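Local coordinates for protein IclR family transcriptional regulator (Brucella abortus, PDB 5WHM) that represses transcription as an IclR-type regulator, probably binding DNA through its helix-turn-helix domain and sensing a small molecule through its C-terminal domain, at residues R20-T24 and A25-G29; Y81-D84 and I85-R89; K191-D194 and R195-D199; F240-R244 and E245-D249. All coordinates share one frame; numbering follows the deposited sequence.

Contact 1 of 4, residues R20-T24 and A25-G29; sequences RQFVT and ALARG. With ACY (acetic acid), chain K.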
loop_
_atom_site.group_PDB
_atom_site.type_symbol
_atom_site.label_atom_id
_atom_site.label_comp_id
_atom_site.label_asym_id
_atom_site.label_seq_id
_atom_site.Cartn_x
_atom_site.Cartn_y
_atom_site.Cartn_z
ATOM N N ARG C 20 -12.966 -7.681 26.447
ATOM C CA ARG C 20 -13.463 -8.916 25.830
ATOM C C ARG C 20 -13.640 -8.786 24.316
ATOM O O ARG C 20 -13.604 -9.795 23.599
ATOM C CB ARG C 20 -14.781 -9.312 26.524
ATOM C CG ARG C 20 -15.759 -10.157 25.694
ATOM C CD ARG C 20 -17.092 -10.320 26.422
ATOM N NE ARG C 20 -18.216 -10.587 25.519
ATOM C CZ ARG C 20 -18.938 -11.705 25.511
ATOM N NH1 ARG C 20 -18.657 -12.688 26.353
ATOM N NH2 ARG C 20 -19.948 -11.841 24.660
ATOM N N GLN C 21 -13.777 -7.560 23.812
ATOM C CA GLN C 21 -13.890 -7.303 22.379
ATOM C C GLN C 21 -12.562 -7.419 21.631
ATOM O O GLN C 21 -12.572 -7.496 20.395
ATOM C CB GLN C 21 -14.460 -5.904 22.165
ATOM C CG GLN C 21 -15.919 -5.738 22.554
ATOM C CD GLN C 21 -16.800 -5.728 21.319
ATOM O OE1 GLN C 21 -17.469 -6.712 21.014
ATOM N NE2 GLN C 21 -16.783 -4.612 20.588
ATOM N N PHE C 22 -11.431 -7.426 22.333
ATOM C CA PHE C 22 -10.124 -7.466 21.682
ATOM C C PHE C 22 -9.823 -8.887 21.194
ATOM O O PHE C 22 -9.837 -9.845 21.981
ATOM C CB PHE C 22 -9.053 -6.968 22.653
ATOM C CG PHE C 22 -7.688 -6.831 22.048
ATOM C CD1 PHE C 22 -7.356 -5.715 21.298
ATOM C CD2 PHE C 22 -6.730 -7.814 22.235
ATOM C CE1 PHE C 22 -6.093 -5.588 20.726
ATOM C CE2 PHE C 22 -5.469 -7.680 21.679
ATOM C CZ PHE C 22 -5.157 -6.557 20.932
ATOM N N VAL C 23 -9.539 -9.025 19.896
ATOM C CA VAL C 23 -9.312 -10.333 19.280
ATOM C C VAL C 23 -7.804 -10.547 19.201
ATOM O O VAL C 23 -7.136 -10.066 18.285
ATOM C CB VAL C 23 -9.980 -10.439 17.904
ATOM C CG1 VAL C 23 -9.771 -11.834 17.315
ATOM C CG2 VAL C 23 -11.456 -10.128 18.011
ATOM N N THR C 24 -7.272 -11.319 20.151
ATOM C CA THR C 24 -5.826 -11.495 20.284
ATOM C C THR C 24 -5.204 -12.138 19.044
ATOM O O THR C 24 -4.134 -11.720 18.600
ATOM C CB THR C 24 -5.542 -12.332 21.543
ATOM O OG1 THR C 24 -6.029 -11.597 22.667
ATOM C CG2 THR C 24 -4.046 -12.600 21.717
ATOM N N ALA C 25 -5.846 -13.163 18.469
ATOM C CA ALA C 25 -5.262 -13.820 17.293
ATOM C C ALA C 25 -5.115 -12.867 16.107
ATOM O O ALA C 25 -4.169 -12.995 15.322
ATOM C CB ALA C 25 -6.105 -15.035 16.877
ATOM N N LEU C 26 -6.047 -11.929 15.946
ATOM C CA LEU C 26 -5.925 -10.917 14.901
ATOM C C LEU C 26 -4.751 -9.974 15.185
ATOM O O LEU C 26 -3.951 -9.691 14.288
ATOM C CB LEU C 26 -7.230 -10.129 14.803
ATOM C CG LEU C 26 -7.227 -8.930 13.865
ATOM C CD1 LEU C 26 -6.760 -9.371 12.473
ATOM C CD2 LEU C 26 -8.598 -8.305 13.782
ATOM N N ALA C 27 -4.626 -9.491 16.435
ATOM C CA ALA C 27 -3.476 -8.659 16.798
ATOM C C ALA C 27 -2.165 -9.380 16.519
ATOM O O ALA C 27 -1.211 -8.778 16.017
ATOM C CB ALA C 27 -3.554 -8.249 18.274
ATOM N N ARG C 28 -2.097 -10.678 16.831
ATOM C CA ARG C 28 -0.831 -11.389 16.684
ATOM C C ARG C 28 -0.460 -11.552 15.213
ATOM O O ARG C 28 0.715 -11.450 14.846
ATOM C CB ARG C 28 -0.908 -12.758 17.360
ATOM C CG ARG C 28 -0.919 -12.750 18.895
ATOM C CD ARG C 28 -1.072 -14.204 19.383
ATOM N NE ARG C 28 -0.959 -14.209 20.833
ATOM C CZ ARG C 28 -1.115 -15.277 21.596
ATOM N NH1 ARG C 28 -1.412 -16.451 21.044
ATOM N NH2 ARG C 28 -0.978 -15.154 22.898
ATOM N N GLY C 29 -1.445 -11.849 14.361
ATOM C CA GLY C 29 -1.166 -11.943 12.933
ATOM C C GLY C 29 -0.730 -10.622 12.323
ATOM O O GLY C 29 0.166 -10.589 11.476
HETATM C C ACY K . -2.672 -17.803 17.429
HETATM O O ACY K . -2.629 -17.021 18.395
HETATM O OXT ACY K . -2.165 -18.950 17.239
HETATM C CH3 ACY K . -3.488 -17.247 16.359
#

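Contact 2 of 4, residues Y81-D84 and I85-R89; sequences YQLD and IGILR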
loop_
_atom_site.group_PDB
_atom_site.type_symbol
_atom_site.label_atom_id
_atom_site.label_comp_id
_atom_site.label_asym_id
_atom_site.label_seq_id
_atom_site.Cartn_x
_atom_site.Cartn_y
_atom_site.Cartn_z
ATOM N N TYR C 81 9.601 -16.546 4.294
ATOM C CA TYR C 81 8.408 -15.813 3.888
ATOM C C TYR C 81 8.740 -14.408 3.381
ATOM O O TYR C 81 9.720 -13.780 3.804
ATOM C CB TYR C 81 7.407 -15.655 5.037
ATOM C CG TYR C 81 7.078 -16.980 5.695
ATOM C CD1 TYR C 81 6.114 -17.844 5.147
ATOM C CD2 TYR C 81 7.756 -17.385 6.826
ATOM C CE1 TYR C 81 5.819 -19.094 5.767
ATOM C CE2 TYR C 81 7.486 -18.612 7.437
ATOM C CZ TYR C 81 6.523 -19.454 6.901
ATOM O OH TYR C 81 6.295 -20.667 7.523
ATOM N N GLN C 82 7.857 -13.903 2.515
ATOM C CA GLN C 82 7.837 -12.507 2.092
ATOM C C GLN C 82 6.389 -12.071 1.998
ATOM O O GLN C 82 5.493 -12.910 1.795
ATOM C CB GLN C 82 8.512 -12.309 0.729
ATOM C CG GLN C 82 9.934 -12.655 0.673
ATOM C CD GLN C 82 10.545 -12.173 -0.620
ATOM O OE1 GLN C 82 10.127 -12.580 -1.703
ATOM N NE2 GLN C 82 11.528 -11.281 -0.517
ATOM N N LEU C 83 6.160 -10.763 2.133
ATOM C CA LEU C 83 4.821 -10.215 1.902
ATOM C C LEU C 83 4.392 -10.530 0.466
ATOM O O LEU C 83 5.205 -10.488 -0.461
ATOM C CB LEU C 83 4.798 -8.685 2.102
ATOM C CG LEU C 83 5.069 -8.231 3.558
ATOM C CD1 LEU C 83 5.185 -6.694 3.591
ATOM C CD2 LEU C 83 3.957 -8.721 4.487
ATOM N N ASP C 84 3.094 -10.763 0.271
ATOM C CA ASP C 84 2.607 -11.070 -1.067
ATOM C C ASP C 84 1.471 -10.118 -1.465
ATOM O O ASP C 84 1.024 -9.263 -0.683
ATOM C CB ASP C 84 2.174 -12.549 -1.155
ATOM C CG ASP C 84 2.199 -13.109 -2.598
ATOM O OD1 ASP C 84 2.513 -12.391 -3.581
ATOM O OD2 ASP C 84 1.905 -14.317 -2.722
ATOM N N ILE C 85 1.012 -10.309 -2.711
ATOM C CA ILE C 85 0.128 -9.379 -3.418
ATOM C C ILE C 85 -1.134 -9.096 -2.630
ATOM O O ILE C 85 -1.707 -8.001 -2.731
ATOM C CB ILE C 85 -0.268 -9.950 -4.805
ATOM C CG1 ILE C 85 0.968 -10.387 -5.603
ATOM C CG2 ILE C 85 -1.131 -8.916 -5.575
ATOM C CD1 ILE C 85 2.067 -9.298 -5.682
ATOM N N GLY C 86 -1.637 -10.086 -1.889
ATOM C CA GLY C 86 -2.873 -9.841 -1.179
ATOM C C GLY C 86 -2.776 -8.710 -0.178
ATOM O O GLY C 86 -3.801 -8.124 0.173
ATOM N N ILE C 87 -1.563 -8.341 0.238
ATOM C CA ILE C 87 -1.425 -7.183 1.144
ATOM C C ILE C 87 -2.037 -5.930 0.510
ATOM O O ILE C 87 -2.667 -5.108 1.196
ATOM C CB ILE C 87 0.061 -6.967 1.511
ATOM C CG1 ILE C 87 0.610 -8.133 2.355
ATOM C CG2 ILE C 87 0.300 -5.628 2.256
ATOM C CD1 ILE C 87 0.055 -8.166 3.805
ATOM N N LEU C 88 -1.891 -5.768 -0.813
ATOM C CA LEU C 88 -2.390 -4.536 -1.449
ATOM C C LEU C 88 -3.909 -4.449 -1.471
ATOM O O LEU C 88 -4.453 -3.344 -1.544
ATOM C CB LEU C 88 -1.843 -4.386 -2.887
ATOM C CG LEU C 88 -0.319 -4.370 -2.982
ATOM C CD1 LEU C 88 0.144 -4.421 -4.447
ATOM C CD2 LEU C 88 0.255 -3.113 -2.296
ATOM N N ARG C 89 -4.604 -5.570 -1.379
ATOM C CA ARG C 89 -6.063 -5.592 -1.372
ATOM C C ARG C 89 -6.639 -5.120 -0.039
ATOM O O ARG C 89 -7.865 -5.001 0.090
ATOM C CB ARG C 89 -6.581 -7.021 -1.624
ATOM C CG ARG C 89 -6.046 -7.778 -2.853
ATOM C CD ARG C 89 -6.568 -7.169 -4.150
ATOM N NE ARG C 89 -8.036 -7.133 -4.332
ATOM C CZ ARG C 89 -8.796 -8.105 -4.855
ATOM N NH1 ARG C 89 -10.098 -7.896 -5.024
ATOM N NH2 ARG C 89 -8.299 -9.297 -5.179
#

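Contact 3 of 4, residues K191-D194 and R195-D199; sequences KGLD and RALRD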
loop_
_atom_site.group_PDB
_atom_site.type_symbol
_atom_site.label_atom_id
_atom_site.label_comp_id
_atom_site.label_asym_id
_atom_site.label_seq_id
_atom_site.Cartn_x
_atom_site.Cartn_y
_atom_site.Cartn_z
ATOM N N LYS C 191 16.775 16.885 24.000
ATOM C CA LYS C 191 17.182 18.265 23.748
ATOM C C LYS C 191 16.735 18.725 22.366
ATOM O O LYS C 191 16.157 19.810 22.218
ATOM C CB LYS C 191 18.695 18.416 23.901
ATOM C CG LYS C 191 19.179 19.876 23.769
ATOM C CD LYS C 191 20.036 20.308 24.956
ATOM C CE LYS C 191 21.521 20.277 24.619
ATOM N NZ LYS C 191 22.375 20.586 25.799
ATOM N N GLY C 192 16.989 17.909 21.337
ATOM C CA GLY C 192 16.556 18.274 19.999
ATOM C C GLY C 192 15.052 18.425 19.891
ATOM O O GLY C 192 14.558 19.295 19.167
ATOM N N LEU C 193 14.308 17.594 20.620
ATOM C CA LEU C 193 12.854 17.682 20.620
ATOM C C LEU C 193 12.372 18.938 21.343
ATOM O O LEU C 193 11.461 19.624 20.863
ATOM C CB LEU C 193 12.285 16.417 21.259
ATOM C CG LEU C 193 10.807 16.116 21.118
ATOM C CD1 LEU C 193 10.402 16.054 19.637
ATOM C CD2 LEU C 193 10.547 14.809 21.817
ATOM N N ASP C 194 12.975 19.259 22.494
ATOM C CA ASP C 194 12.592 20.467 23.225
ATOM C C ASP C 194 12.837 21.725 22.403
ATOM O O ASP C 194 12.063 22.685 22.489
ATOM C CB ASP C 194 13.349 20.556 24.554
ATOM C CG ASP C 194 12.706 19.725 25.657
ATOM O OD1 ASP C 194 11.524 19.341 25.501
ATOM O OD2 ASP C 194 13.380 19.472 26.687
ATOM N N ARG C 195 13.921 21.754 21.623
ATOM C CA ARG C 195 14.116 22.855 20.681
ATOM C C ARG C 195 12.957 22.957 19.700
ATOM O O ARG C 195 12.466 24.057 19.419
ATOM C CB ARG C 195 15.432 22.688 19.921
ATOM C CG ARG C 195 16.612 23.388 20.552
ATOM C CD ARG C 195 17.807 23.400 19.603
ATOM N NE ARG C 195 18.160 22.045 19.185
ATOM C CZ ARG C 195 19.014 21.266 19.841
ATOM N NH1 ARG C 195 19.605 21.720 20.942
ATOM N NH2 ARG C 195 19.280 20.040 19.400
ATOM N N ALA C 196 12.514 21.812 19.154
ATOM C CA ALA C 196 11.443 21.822 18.166
ATOM C C ALA C 196 10.128 22.259 18.796
ATOM O O ALA C 196 9.391 23.077 18.224
ATOM C CB ALA C 196 11.303 20.434 17.522
ATOM N N LEU C 197 9.825 21.732 19.982
ATOM C CA LEU C 197 8.584 22.111 20.647
ATOM C C LEU C 197 8.569 23.598 20.929
ATOM O O LEU C 197 7.526 24.251 20.819
ATOM C CB LEU C 197 8.396 21.298 21.936
ATOM C CG LEU C 197 8.279 19.770 21.772
ATOM C CD1 LEU C 197 8.236 19.064 23.140
ATOM C CD2 LEU C 197 7.080 19.342 20.921
ATOM N N ARG C 198 9.731 24.152 21.290
ATOM C CA ARG C 198 9.860 25.580 21.520
ATOM C C ARG C 198 9.654 26.373 20.232
ATOM O O ARG C 198 8.972 27.411 20.229
ATOM C CB ARG C 198 11.246 25.857 22.107
ATOM C CG ARG C 198 11.529 27.288 22.317
ATOM C CD ARG C 198 10.555 27.878 23.315
ATOM N NE ARG C 198 10.480 27.119 24.562
ATOM C CZ ARG C 198 11.273 27.342 25.609
ATOM N NH1 ARG C 198 12.198 28.291 25.538
ATOM N NH2 ARG C 198 11.154 26.623 26.724
ATOM N N ASP C 199 10.286 25.922 19.140
ATOM C CA ASP C 199 10.065 26.528 17.833
ATOM C C ASP C 199 8.591 26.494 17.439
ATOM O O ASP C 199 8.078 27.447 16.850
ATOM C CB ASP C 199 10.900 25.808 16.768
ATOM C CG ASP C 199 12.328 26.339 16.685
ATOM O OD1 ASP C 199 12.693 27.217 17.505
ATOM O OD2 ASP C 199 13.075 25.895 15.784
HETATM O O HOH W 1 16.338 20.625 17.441
#

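Contact 4 of 4, residues F240-R244 and E245-D249; sequences FQLPR and EKLED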
loop_
_atom_site.group_PDB
_atom_site.type_symbol
_atom_site.label_atom_id
_atom_site.label_comp_id
_atom_site.label_asym_id
_atom_site.label_seq_id
_atom_site.Cartn_x
_atom_site.Cartn_y
_atom_site.Cartn_z
ATOM N N PHE C 240 22.568 22.115 1.724
ATOM C CA PHE C 240 23.211 23.232 1.034
ATOM C C PHE C 240 22.193 24.081 0.279
ATOM O O PHE C 240 22.434 25.262 0.033
ATOM C CB PHE C 240 24.309 22.721 0.086
ATOM C CG PHE C 240 23.794 22.222 -1.255
ATOM C CD1 PHE C 240 23.712 23.082 -2.351
ATOM C CD2 PHE C 240 23.408 20.890 -1.427
ATOM C CE1 PHE C 240 23.242 22.631 -3.590
ATOM C CE2 PHE C 240 22.941 20.430 -2.666
ATOM C CZ PHE C 240 22.855 21.303 -3.742
ATOM N N GLN C 241 21.053 23.504 -0.095
ATOM C CA GLN C 241 20.027 24.256 -0.803
ATOM C C GLN C 241 19.061 24.963 0.137
ATOM O O GLN C 241 18.520 26.024 -0.212
ATOM C CB GLN C 241 19.249 23.311 -1.709
ATOM C CG GLN C 241 18.031 23.907 -2.327
ATOM C CD GLN C 241 17.308 22.908 -3.193
ATOM O OE1 GLN C 241 17.748 21.765 -3.350
ATOM N NE2 GLN C 241 16.190 23.329 -3.761
ATOM N N LEU C 242 18.848 24.403 1.328
ATOM C CA LEU C 242 17.854 24.890 2.286
ATOM C C LEU C 242 18.533 25.142 3.623
ATOM O O LEU C 242 18.374 24.363 4.565
ATOM C CB LEU C 242 16.709 23.889 2.460
ATOM C CG LEU C 242 15.837 23.608 1.235
ATOM C CD1 LEU C 242 14.917 22.428 1.503
ATOM C CD2 LEU C 242 15.019 24.843 0.892
ATOM N N PRO C 243 19.312 26.216 3.735
ATOM C CA PRO C 243 19.886 26.565 5.039
ATOM C C PRO C 243 18.804 26.880 6.060
ATOM O O PRO C 243 17.668 27.220 5.717
ATOM C CB PRO C 243 20.733 27.810 4.731
ATOM C CG PRO C 243 21.032 27.695 3.276
ATOM C CD PRO C 243 19.831 27.078 2.659
ATOM N N ARG C 244 19.190 26.792 7.342
ATOM C CA ARG C 244 18.288 27.153 8.438
ATOM C C ARG C 244 17.616 28.504 8.199
ATOM O O ARG C 244 16.393 28.637 8.343
ATOM C CB ARG C 244 19.070 27.164 9.758
ATOM C CG ARG C 244 18.397 27.944 10.889
ATOM C CD ARG C 244 19.233 27.931 12.169
ATOM N NE ARG C 244 19.376 26.589 12.746
ATOM C CZ ARG C 244 18.490 26.011 13.556
ATOM N NH1 ARG C 244 17.368 26.640 13.888
ATOM N NH2 ARG C 244 18.732 24.805 14.048
ATOM N N GLU C 245 18.395 29.504 7.783
ATOM C CA GLU C 245 17.854 30.848 7.586
ATOM C C GLU C 245 16.759 30.879 6.513
ATOM O O GLU C 245 15.724 31.538 6.687
ATOM C CB GLU C 245 18.982 31.811 7.231
ATOM C CG GLU C 245 18.473 33.152 6.733
ATOM C CD GLU C 245 19.570 34.202 6.660
ATOM O OE1 GLU C 245 20.741 33.853 6.935
ATOM O OE2 GLU C 245 19.250 35.362 6.321
ATOM N N LYS C 246 16.963 30.184 5.393
ATOM C CA LYS C 246 15.901 30.089 4.392
ATOM C C LYS C 246 14.650 29.402 4.953
ATOM O O LYS C 246 13.519 29.814 4.663
ATOM C CB LYS C 246 16.415 29.343 3.163
ATOM C CG LYS C 246 15.498 29.433 1.952
ATOM C CD LYS C 246 16.183 28.872 0.706
ATOM C CE LYS C 246 15.545 29.401 -0.585
ATOM N NZ LYS C 246 15.416 30.891 -0.597
ATOM N N LEU C 247 14.821 28.346 5.748
ATOM C CA LEU C 247 13.650 27.669 6.292
ATOM C C LEU C 247 12.920 28.542 7.313
ATOM O O LEU C 247 11.686 28.577 7.322
ATOM C CB LEU C 247 14.051 26.328 6.906
ATOM C CG LEU C 247 14.578 25.302 5.893
ATOM C CD1 LEU C 247 15.078 24.045 6.569
ATOM C CD2 LEU C 247 13.539 24.946 4.830
ATOM N N GLU C 248 13.664 29.259 8.176
ATOM C CA GLU C 248 13.035 30.045 9.237
ATOM C C GLU C 248 12.362 31.305 8.694
ATOM O O GLU C 248 11.303 31.717 9.188
ATOM C CB GLU C 248 14.090 30.446 10.292
ATOM C CG GLU C 248 14.717 29.254 11.034
ATOM C CD GLU C 248 15.727 29.680 12.109
ATOM O OE1 GLU C 248 16.417 30.724 11.938
ATOM O OE2 GLU C 248 15.817 28.964 13.133
ATOM N N ASP C 249 12.990 31.965 7.723
ATOM C CA ASP C 249 12.517 33.259 7.248
ATOM C C ASP C 249 11.579 33.167 6.045
ATOM O O ASP C 249 10.811 34.106 5.799
ATOM C CB ASP C 249 13.704 34.130 6.846
ATOM C CG ASP C 249 14.574 34.553 8.043
ATOM O OD1 ASP C 249 14.295 34.162 9.210
ATOM O OD2 ASP C 249 15.546 35.289 7.788
#

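Contact 1 of 4, residues R20-T24 and A25-G29
R28 crosses over T24 at the first turn of helix 24-33, the opening helix of the IclR helix-turn-helix domain. From the base outward, R28 CB and CG brush the carbonyl of T24, CG coming within 3.4 Å of T24 O. CD passes on to a bound acetic acid molecule, and NE sits 3.6 Å from the T24 CG2 methyl, which lies over one face of the guanidinium. With OG1 beside the backbone N (chi1 -62°), CG2 falls anti to that N and faces the arginine, while OG1 turns back to a weak hydrogen bond with E16. At the tip, R28 NH1 donates to the ligand O, which meets the guanidinium near its plane; the molecule probably came from the crystallisation liquor.

The helix begins at V23, the N-cap residue, whose carbonyl O receives A27 N at 3.2 Å, in the carbonyl plane; R28 N follows onto T24 O. V23 N is hydrogen-bonded to T65 OG1 of the second subunit. V23 packs on A25 of that subunit and A25 on its V23, so this helix start lies at the dimer interface. The F22 ring approaches A27 obliquely, with CZ 3.5 Å from A27 CB.

Contact 2 of 4, residues Y81-D84 and I85-R89
D84 binds the start of the next turn twice, once through its side chain and once through its backbone. Its OD1 accepts I85 N at 2.7 Å, with the donor above the carboxylate plane, 43° out of it. CG stands anti to the backbone N (chi1 -156°), which swings the carboxylate beside its own carbonyl carbon and within range of the following amide. The same OD1 forms a salt bridge with R73, so one oxygen is gripped by an amide and a guanidinium; the nearby positive charge would be expected to favour the ionised carboxylate. D84 O takes I87 N at 2.9 Å, the N-H...O angle being 162° and the donor tilted from the carbonyl plane. Behind it, L88 N bonds to I85 O and R89 N to G86 O, giving a run of tight i to i+3 turns.

Here the chain leaves strand 81-83, the second strand of the two-stranded hairpin, or wing, of the winged helix-turn-helix domain, and heads toward helix 92-95 and the C-terminal domain. D84 and G86 also share backbone bonds with Y71 and G70, which hold the exit against the start of the wing.

Apolar groups fill in around this polar centre. I85 CG1 comes within 3.2 Å of D84 OD1. L83 CD2 meets I87 CD1 at 4.0 Å, methyl against methyl, and both residues rest on L33 of helix 24-33. M94 of the second subunit packs on L83 and I85, and R89 NH2 pairs with D125 of that subunit.

Contact 3 of 4, residues K191-D194 and R195-D199
This is a contact between successive turns of one helix, 186-203, within the C-terminal IclR domain, where one side packs on helix 157-165 and strand 206-209 while the charged side chains lie at the surface. Four i to i+4 backbone bonds carry it: R195 N to K191 O, A196 N to G192 O, L197 N to L193 O and R198 N to D194 O. The L193 bond measures 2.8 Å from L197 N to L193 O.

The side-chain interest lies in R195. Its chain bends at chi3 (-56°), folding the guanidinium back over the preceding turn. K191 O sits 4.0 Å above its plane, over the centre, while NH2 comes to 3.3 Å from G192 CA. At NH1 the nearest atom is K191 CG, 3.4 Å away. G192 has no side chain, and the flat group lies close against its backbone. A water ties the fold-back together: it accepts from R195 NE and donates to G192 O, 2.8 Å from that oxygen, which already receives A196 N.

L193 CG and L197 CD1 lie 4.4 Å apart; on helix 157-165, L193 touches R160 and L163, and L197 touches A164. D194 OD1 is paired with R190, one turn back.

K191 NZ and R195 NH1 remain 5.7 Å apart, and the ion pair of R195 NH2 with E211 is long and weak; the placement of the R195 guanidinium probably owes more to the water bridge and van der Waals contact.

Contact 4 of 4, residues F240-R244 and E245-D249
Past E245, whose CB lies by the R244 carbonyl carbon at the first turn of helix 244-265, K246 runs its chain, extended as far as CE, back across the preceding loop: CB packs near P243 CD at 4.1 Å, and CD passes 3.8 Å from Q241 O and close to L242 CD2. The amine at its end makes a long, weak ion pair with D250.

L247 turns toward the loop and joins it by both backbone and side chain. Its N donates to P243 O at 3.1 Å, closing the first turn on the N-cap residue. Its CD2 meets L242 CB at 4.1 Å, and CG rests near P243 O. Both leucines are buried, L247 against I209, N217 and V219, L242 against A117.

E248 adds a salt bridge. Its N donates to R244 O at 2.8 Å, and its OE2 receives R244 NH1 at 2.9 Å in an ion pair that spans one helical turn. The carboxylate approaches the edge of the guanidinium, with OE2 in the guanidinium plane, yet NH1 comes to OE2 from above the carboxylate plane, the two planes being 75° apart. R244 reaches there by bending at chi3 (-65°), with CG 3.4 Å from E248 CD, so the aliphatic part of the arginine lies against the acid. L207 touches both side chains.

D249 continues the helix, its N bonded to E245 O. Together these residues make an N-capped helix start, the entry from strand 229-238 into the long C-terminal helix that packs on the antiparallel sheet of the GAF-like IclR domain.

Overall arrangement
Contacts 1 and 2 belong to the DNA-binding part of the chain and both touch the second subunit; contacts 3 and 4 lie in the C-terminal domain and touch no other chain. Contact 2 is the buried one, whereas the other three are only partly buried. Contacts 1 and 4 both begin helices at an N-cap, while contact 3 lies within a helix and contact 2 at a strand exit. Their chemistry follows: a carboxylate held by an amide and an arginine at contact 2, a surface ion pair at contact 4, a water bridge at contact 3, a methyl over an arginine at contact 1. Contacts 3 and 4 share L207 as neighbour, with centres about 17 Å apart.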